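Local coordinates for protein purine nucleoside phosphorylase YlmD (Geobacillus stearothermophilus, PDB 6T1B) that cleaves adenosine, inosine and S-methyl-5'-thioadenosine with phosphate to free base and ribose 1-phosphate or its methylthio analogue, and also deaminates adenosine, using a catalytic zinc, at residues A[136-141]-A[159-164]. Residues are numbered along the deposited sequence; the frame is centred on the assembly and turned at random.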
ATOM      1  N   ALA A 136       0.285 -20.002  -6.435  1.00 21.49           N
ATOM      2  CA  ALA A 136       0.527 -19.567  -7.802  1.00 19.89           C
ATOM      3  C   ALA A 136       1.703 -18.619  -7.939  1.00 17.75           C
ATOM      4  O   ALA A 136       2.018 -18.199  -9.058  1.00 19.42           O
ATOM      5  CB  ALA A 136      -0.724 -18.899  -8.360  1.00 23.56           C
ATOM      6  N   GLY A 137       2.332 -18.215  -6.842  1.00 19.13           N
ATOM      7  CA  GLY A 137       3.467 -17.324  -6.949  1.00 18.66           C
ATOM      8  C   GLY A 137       3.119 -15.917  -7.386  1.00 16.51           C
ATOM      9  O   GLY A 137       3.972 -15.225  -7.942  1.00 17.86           O
ATOM     10  N   LEU A 138       1.915 -15.429  -7.074  1.00 15.42           N
ATOM     11  CA  LEU A 138       1.503 -14.068  -7.382  1.00 13.99           C
ATOM     12  C   LEU A 138       1.637 -13.205  -6.145  1.00 14.60           C
ATOM     13  O   LEU A 138       1.277 -13.635  -5.033  1.00 14.60           O
ATOM     14  CB  LEU A 138       0.038 -14.008  -7.824  1.00 16.54           C
ATOM     15  CG  LEU A 138      -0.219 -14.279  -9.297  1.00 17.99           C
ATOM     16  CD1 LEU A 138      -1.634 -14.737  -9.558  1.00 27.61           C
ATOM     17  CD2 LEU A 138       0.095 -12.999 -10.071  1.00 23.65           C
ATOM     18  N   VAL A 139       2.144 -11.997  -6.341  1.00 13.59           N
ATOM     19  CA  VAL A 139       2.094 -10.974  -5.311  1.00 13.05           C
ATOM     20  C   VAL A 139       1.551  -9.714  -5.968  1.00 11.76           C
ATOM     21  O   VAL A 139       1.781  -9.468  -7.164  1.00 12.15           O
ATOM     22  CB  VAL A 139       3.462 -10.702  -4.639  1.00 14.12           C
ATOM     23  CG1 VAL A 139       3.941 -11.925  -3.872  1.00 14.58           C
ATOM     24  CG2 VAL A 139       4.509 -10.218  -5.661  1.00 14.72           C
ATOM     25  N   GLY A 140       0.885  -8.881  -5.170  1.00 11.37           N
ATOM     26  CA  GLY A 140       0.364  -7.626  -5.670  1.00 10.60           C
ATOM     27  C   GLY A 140       0.382  -6.582  -4.582  1.00 10.60           C
ATOM     28  O   GLY A 140       0.417  -6.903  -3.384  1.00 10.70           O
ATOM     29  N   LEU A 141       0.312  -5.326  -5.016  1.00  9.22           N
ATOM     30  CA  LEU A 141       0.305  -4.225  -4.069  1.00 10.05           C
ATOM     31  C   LEU A 141      -0.474  -3.082  -4.688  1.00  9.10           C
ATOM     32  O   LEU A 141      -0.216  -2.678  -5.835  1.00  9.59           O
ATOM     33  CB  LEU A 141       1.751  -3.794  -3.761  1.00  9.84           C
ATOM     34  CG  LEU A 141       1.963  -2.667  -2.760  1.00 10.45           C
ATOM     35  CD1 LEU A 141       1.304  -2.916  -1.428  1.00 11.39           C
ATOM     36  CD2 LEU A 141       3.480  -2.461  -2.599  1.00 11.27           C
ATOM     37  N   TRP A 159     -10.318  -9.119  -9.569  1.00 16.51           N
ATOM     38  CA  TRP A 159     -10.877  -9.406 -10.884  1.00 18.63           C
ATOM     39  C   TRP A 159      -9.787  -9.737 -11.897  1.00 17.06           C
ATOM     40  O   TRP A 159      -9.958 -10.642 -12.727  1.00 18.93           O
ATOM     41  CB  TRP A 159     -11.704  -8.212 -11.368  1.00 21.28           C
ATOM     42  CG  TRP A 159     -12.382  -8.421 -12.680  1.00 23.92           C
ATOM     43  CD1 TRP A 159     -13.553  -9.079 -12.892  1.00 30.29           C
ATOM     44  CD2 TRP A 159     -11.940  -7.957 -13.963  1.00 25.12           C
ATOM     45  NE1 TRP A 159     -13.869  -9.059 -14.228  1.00 30.45           N
ATOM     46  CE2 TRP A 159     -12.898  -8.373 -14.908  1.00 26.39           C
ATOM     47  CE3 TRP A 159     -10.831  -7.231 -14.404  1.00 32.89           C
ATOM     48  CZ2 TRP A 159     -12.778  -8.094 -16.268  1.00 37.93           C
ATOM     49  CZ3 TRP A 159     -10.715  -6.951 -15.759  1.00 43.32           C
ATOM     50  CH2 TRP A 159     -11.684  -7.384 -16.674  1.00 38.18           C
ATOM     51  N   LEU A 160      -8.682  -8.996 -11.870  1.00 16.77           N
ATOM     52  CA  LEU A 160      -7.600  -9.276 -12.812  1.00 16.25           C
ATOM     53  C   LEU A 160      -6.975 -10.634 -12.528  1.00 15.93           C
ATOM     54  O   LEU A 160      -6.684 -11.392 -13.459  1.00 18.36           O
ATOM     55  CB  LEU A 160      -6.530  -8.192 -12.753  1.00 16.55           C
ATOM     56  CG  LEU A 160      -6.941  -6.826 -13.304  1.00 15.26           C
ATOM     57  CD1 LEU A 160      -5.892  -5.760 -12.981  1.00 16.39           C
ATOM     58  CD2 LEU A 160      -7.165  -6.896 -14.790  1.00 21.54           C
ATOM     59  N   TRP A 161      -6.781 -10.973 -11.253  1.00 16.67           N
ATOM     60  CA  TRP A 161      -6.197 -12.272 -10.944  1.00 15.57           C
ATOM     61  C   TRP A 161      -7.118 -13.400 -11.394  1.00 19.24           C
ATOM     62  O   TRP A 161      -6.654 -14.435 -11.887  1.00 19.43           O
ATOM     63  CB  TRP A 161      -5.851 -12.373  -9.467  1.00 17.00           C
ATOM     64  CG  TRP A 161      -4.654 -11.560  -9.085  1.00 13.85           C
ATOM     65  CD1 TRP A 161      -4.094 -10.525  -9.785  1.00 14.71           C
ATOM     66  CD2 TRP A 161      -3.851 -11.704  -7.898  1.00 13.03           C
ATOM     67  NE1 TRP A 161      -3.009 -10.024  -9.107  1.00 13.18           N
ATOM     68  CE2 TRP A 161      -2.829 -10.753  -7.956  1.00 13.29           C
ATOM     69  CE3 TRP A 161      -3.882 -12.589  -6.819  1.00 13.47           C
ATOM     70  CZ2 TRP A 161      -1.877 -10.628  -6.956  1.00 12.91           C
ATOM     71  CZ3 TRP A 161      -2.941 -12.458  -5.834  1.00 13.44           C
ATOM     72  CH2 TRP A 161      -1.954 -11.490  -5.902  1.00 14.18           C
ATOM     73  N   GLN A 162      -8.441 -13.204 -11.274  1.00 18.82           N
ATOM     74  CA  GLN A 162      -9.381 -14.242 -11.674  1.00 23.50           C
ATOM     75  C   GLN A 162      -9.451 -14.356 -13.183  1.00 23.55           C
ATOM     76  O   GLN A 162      -9.355 -15.454 -13.738  1.00 24.50           O
ATOM     77  CB  GLN A 162     -10.755 -13.942 -11.086  1.00 24.01           C
ATOM     78  CG  GLN A 162     -11.735 -15.088 -11.296  1.00 36.01           C
ATOM     79  CD  GLN A 162     -12.940 -15.003 -10.385  1.00 69.41           C
ATOM     80  OE1 GLN A 162     -13.138 -14.007  -9.686  1.00 66.94           O
ATOM     81  NE2 GLN A 162     -13.757 -16.055 -10.385  1.00 68.48           N
ATOM     82  N   THR A 163      -9.605 -13.221 -13.872  1.00 21.94           N
ATOM     83  CA  THR A 163      -9.919 -13.265 -15.299  1.00 26.54           C
ATOM     84  C   THR A 163      -8.678 -13.386 -16.167  1.00 25.57           C
ATOM     85  O   THR A 163      -8.735 -14.012 -17.229  1.00 28.33           O
ATOM     86  CB  THR A 163     -10.714 -12.030 -15.722  1.00 27.61           C
ATOM     87  OG1 THR A 163      -9.913 -10.844 -15.623  1.00 27.71           O
ATOM     88  CG2 THR A 163     -11.943 -11.871 -14.850  1.00 32.81           C
ATOM     89  N   ARG A 164      -7.565 -12.784 -15.766  1.00 23.33           N
ATOM     90  CA  ARG A 164      -6.351 -12.866 -16.561  1.00 21.76           C
ATOM     91  C   ARG A 164      -5.368 -13.903 -16.065  1.00 23.83           C
ATOM     92  O   ARG A 164      -4.653 -14.489 -16.882  1.00 26.82           O
ATOM     93  CB  ARG A 164      -5.682 -11.497 -16.639  1.00 23.65           C
ATOM     94  CG  ARG A 164      -6.614 -10.450 -17.230  1.00 30.82           C
ATOM     95  CD  ARG A 164      -5.889  -9.171 -17.545  1.00 51.05           C
ATOM     96  NE  ARG A 164      -6.792  -8.161 -18.085  1.00 52.24           N
ATOM     97  CZ  ARG A 164      -6.426  -6.920 -18.385  1.00 63.35           C
ATOM     98  NH1 ARG A 164      -5.170  -6.534 -18.200  1.00 39.15           N
ATOM     99  NH2 ARG A 164      -7.316  -6.067 -18.869  1.00 64.08           N
TER
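Trp161 lays one face of its indole over the side chain of Leu138 and drives its outer rim into the backbone of strand 138-141. Leu138 CB stands 3.9 Å from the centroid of the six-membered ring and only 17° off its normal, a CH-pi contact; the shortest approach is Leu138 CB to Trp161 CH2, 3.7 Å. Farther along the leucine, Leu138 CD1 lies over the same face, offset toward the rim, 4.1 Å from Trp161 CD2 and CE3. With CG anti to its carbonyl carbon (chi1 -85°), Leu138 runs back toward the helix along the indole face while the tryptophan reaches the other way, toward the strand. At the ring edge, Trp161 CZ2 comes within 3.7 Å of both Val139 C and Gly140 N. Gly140 makes room for this: a CB there would point at the ring and nearly collide with CZ2. Tyr111 adds an edge-to-face ring contact to Trp161, and Ala133 of strand 127-133 also touches the indole. An alanine in place of Trp161 would probably leave Leu138 without its aromatic cover and open a gap between helix and strand, whose axes approach to 11.3 Å. This is alpha/beta layer packing: helix 159-163 lies along strand 138-141, nearly antiparallel to it at 155°, against one side of the mixed sheet in this member of the YfiH/LACC1 family.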